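Local coordinates for protein pks18 (Mycobacterium tuberculosis, PDB 1TED) that catalyses the extension of medium- and long-chain acyl-CoA starters with malonyl-CoA to make tri- and tetraketide alpha-pyrones, as a homodimeric type III polyketide synthase, at the interface of chains A and B. Sequence-based numbering; all coordinates share one arbitrary frame. Chains: chain A/B, pks18.

The interface of chains A and B. Residues chain A 28-29, 187, 190; chain B 190-193.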
ATOM      1  N   PRO A  28      23.909  -3.999  11.971  1.00 30.83           N
ATOM      2  CA  PRO A  28      23.157  -3.400  10.863  1.00 30.38           C
ATOM      3  C   PRO A  28      23.934  -3.400   9.547  1.00 28.24           C
ATOM      4  O   PRO A  28      25.162  -3.409   9.546  1.00 24.20           O
ATOM      5  CB  PRO A  28      22.936  -1.950  11.313  1.00 29.15           C
ATOM      6  CG  PRO A  28      23.401  -1.905  12.740  1.00 32.53           C
ATOM      7  CD  PRO A  28      24.456  -2.952  12.841  1.00 30.12           C
ATOM      8  N   PRO A  29      23.219  -3.399   8.409  1.00 27.78           N
ATOM      9  CA  PRO A  29      23.913  -3.373   7.121  1.00 28.03           C
ATOM     10  C   PRO A  29      24.657  -2.033   7.190  1.00 27.75           C
ATOM     11  O   PRO A  29      24.202  -1.095   7.848  1.00 26.01           O
ATOM     12  CB  PRO A  29      22.770  -3.324   6.108  1.00 28.47           C
ATOM     13  CG  PRO A  29      21.631  -3.951   6.834  1.00 30.62           C
ATOM     14  CD  PRO A  29      21.762  -3.395   8.216  1.00 28.47           C
ATOM     15  N   ASN A 187      15.144  -0.081   2.494  1.00 26.83           N
ATOM     16  CA  ASN A 187      15.365  -1.199   3.397  1.00 26.71           C
ATOM     17  C   ASN A 187      15.693  -2.463   2.597  1.00 26.66           C
ATOM     18  O   ASN A 187      16.613  -3.201   2.941  1.00 24.93           O
ATOM     19  CB  ASN A 187      14.127  -1.447   4.271  1.00 26.81           C
ATOM     20  CG  ASN A 187      13.747  -0.234   5.126  1.00 28.50           C
ATOM     21  OD1 ASN A 187      14.606   0.508   5.606  1.00 27.93           O
ATOM     22  ND2 ASN A 187      12.451  -0.047   5.331  1.00 28.86           N
ATOM     23  N   ARG A 190      19.302  -2.387   1.135  1.00 28.39           N
ATOM     24  CA  ARG A 190      20.355  -2.477   2.135  1.00 28.84           C
ATOM     25  C   ARG A 190      20.363  -3.856   2.785  1.00 27.59           C
ATOM     26  O   ARG A 190      21.385  -4.300   3.303  1.00 28.07           O
ATOM     27  CB  ARG A 190      20.184  -1.360   3.177  1.00 30.21           C
ATOM     28  CG  ARG A 190      20.270   0.043   2.534  1.00 31.93           C
ATOM     29  CD  ARG A 190      20.056   1.177   3.523  1.00 31.11           C
ATOM     30  NE  ARG A 190      21.120   1.232   4.519  1.00 32.76           N
ATOM     31  CZ  ARG A 190      20.969   0.882   5.788  1.00 33.86           C
ATOM     32  NH1 ARG A 190      19.790   0.456   6.220  1.00 34.75           N
ATOM     33  NH2 ARG A 190      21.998   0.941   6.618  1.00 35.06           N
TER
ATOM     34  N   ARG B 190      15.652  -6.261   9.003  1.00 29.21           N
ATOM     35  CA  ARG B 190      16.992  -6.668   8.613  1.00 30.04           C
ATOM     36  C   ARG B 190      17.851  -5.427   8.420  1.00 31.10           C
ATOM     37  O   ARG B 190      19.063  -5.467   8.628  1.00 31.13           O
ATOM     38  CB  ARG B 190      16.958  -7.474   7.314  1.00 33.96           C
ATOM     39  CG  ARG B 190      16.531  -8.921   7.485  1.00 35.98           C
ATOM     40  CD  ARG B 190      16.561  -9.662   6.146  1.00 40.39           C
ATOM     41  NE  ARG B 190      16.281 -11.085   6.311  1.00 42.27           N
ATOM     42  CZ  ARG B 190      17.065 -11.925   6.985  1.00 44.25           C
ATOM     43  NH1 ARG B 190      18.182 -11.483   7.554  1.00 43.65           N
ATOM     44  NH2 ARG B 190      16.729 -13.207   7.101  1.00 43.73           N
ATOM     45  N   ALA B 191      17.219  -4.325   8.021  1.00 30.39           N
ATOM     46  CA  ALA B 191      17.923  -3.062   7.808  1.00 29.90           C
ATOM     47  C   ALA B 191      18.116  -2.290   9.121  1.00 29.19           C
ATOM     48  O   ALA B 191      19.015  -1.464   9.232  1.00 28.53           O
ATOM     49  CB  ALA B 191      17.161  -2.200   6.794  1.00 29.65           C
ATOM     50  N   HIS B 192      17.269  -2.569  10.111  1.00 28.86           N
ATOM     51  CA  HIS B 192      17.341  -1.913  11.422  1.00 28.44           C
ATOM     52  C   HIS B 192      17.151  -2.985  12.503  1.00 29.35           C
ATOM     53  O   HIS B 192      16.131  -3.034  13.187  1.00 28.34           O
ATOM     54  CB  HIS B 192      16.253  -0.838  11.524  1.00 28.43           C
ATOM     55  CG  HIS B 192      16.255   0.116  10.372  1.00 30.01           C
ATOM     56  ND1 HIS B 192      15.534  -0.109   9.220  1.00 32.97           N
ATOM     57  CD2 HIS B 192      16.946   1.261  10.164  1.00 33.00           C
ATOM     58  CE1 HIS B 192      15.782   0.855   8.351  1.00 31.45           C
ATOM     59  NE2 HIS B 192      16.636   1.698   8.899  1.00 34.41           N
ATOM     60  N   PRO B 193      18.158  -3.850  12.674  1.00 31.02           N
ATOM     61  CA  PRO B 193      18.183  -4.963  13.634  1.00 31.48           C
ATOM     62  C   PRO B 193      17.769  -4.667  15.067  1.00 31.45           C
ATOM     63  O   PRO B 193      17.324  -5.562  15.779  1.00 32.84           O
ATOM     64  CB  PRO B 193      19.627  -5.464  13.544  1.00 33.79           C
ATOM     65  CG  PRO B 193      20.037  -5.087  12.136  1.00 34.12           C
ATOM     66  CD  PRO B 193      19.476  -3.696  12.030  1.00 30.62           C
TER
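A:Pro29 lies with its ring over the last turn of helix 177-191 of chain B and touches B:Ala191 there. CD of A:Pro29 is 3.9 Å from CA of B:Ala191. On the other side of B:Ala191, its methyl CB meets the A:Asn187 backbone, 4.0 Å from CA of A:Asn187. The methyl therefore packs against helix 177-191 of chain A, and the two copies of this helix meet near their C-terminal ends. A pair of prolines extends the apolar patch along the loops. CG of B:Pro193 comes up to CA of A:Pro28 at 3.8 Å, and its CD faces CB of the same residue.

Polar groups border this centre. CG and CD of A:Pro29 also rest on backbone carbonyls, with CD 3.4 Å from O of B:Arg190. On the far side of B:Ala191, beyond its methyl, the amide of A:Asn187 meets the imidazole of B:His192 at its edge. CG of A:Asn187 lies 4.0 Å from CE1 of B:His192, and the two planes stand 88° apart. In A:Asn187, CG is anti to the carbonyl carbon (chi1 -59°), which carries the amide toward the imidazole. The side chain of A:Arg190 bends at chi3 (65°) and brings its guanidinium near the end of the partner helix. NH1 of A:Arg190 stays 3.7 Å from O of B:Ala191, beyond bonding reach. NH1 of A:Arg190 is also 4.3 Å from NE2 of B:His192, so a positive guanidinium might disfavour protonation of that ring.

The patch buries 182 Å² and belongs to the two-fold homodimer interface. About 25 Å from the nucleophile A:Cys175, it probably serves assembly, joining the N-terminal loop of one subunit to the helix end of the other.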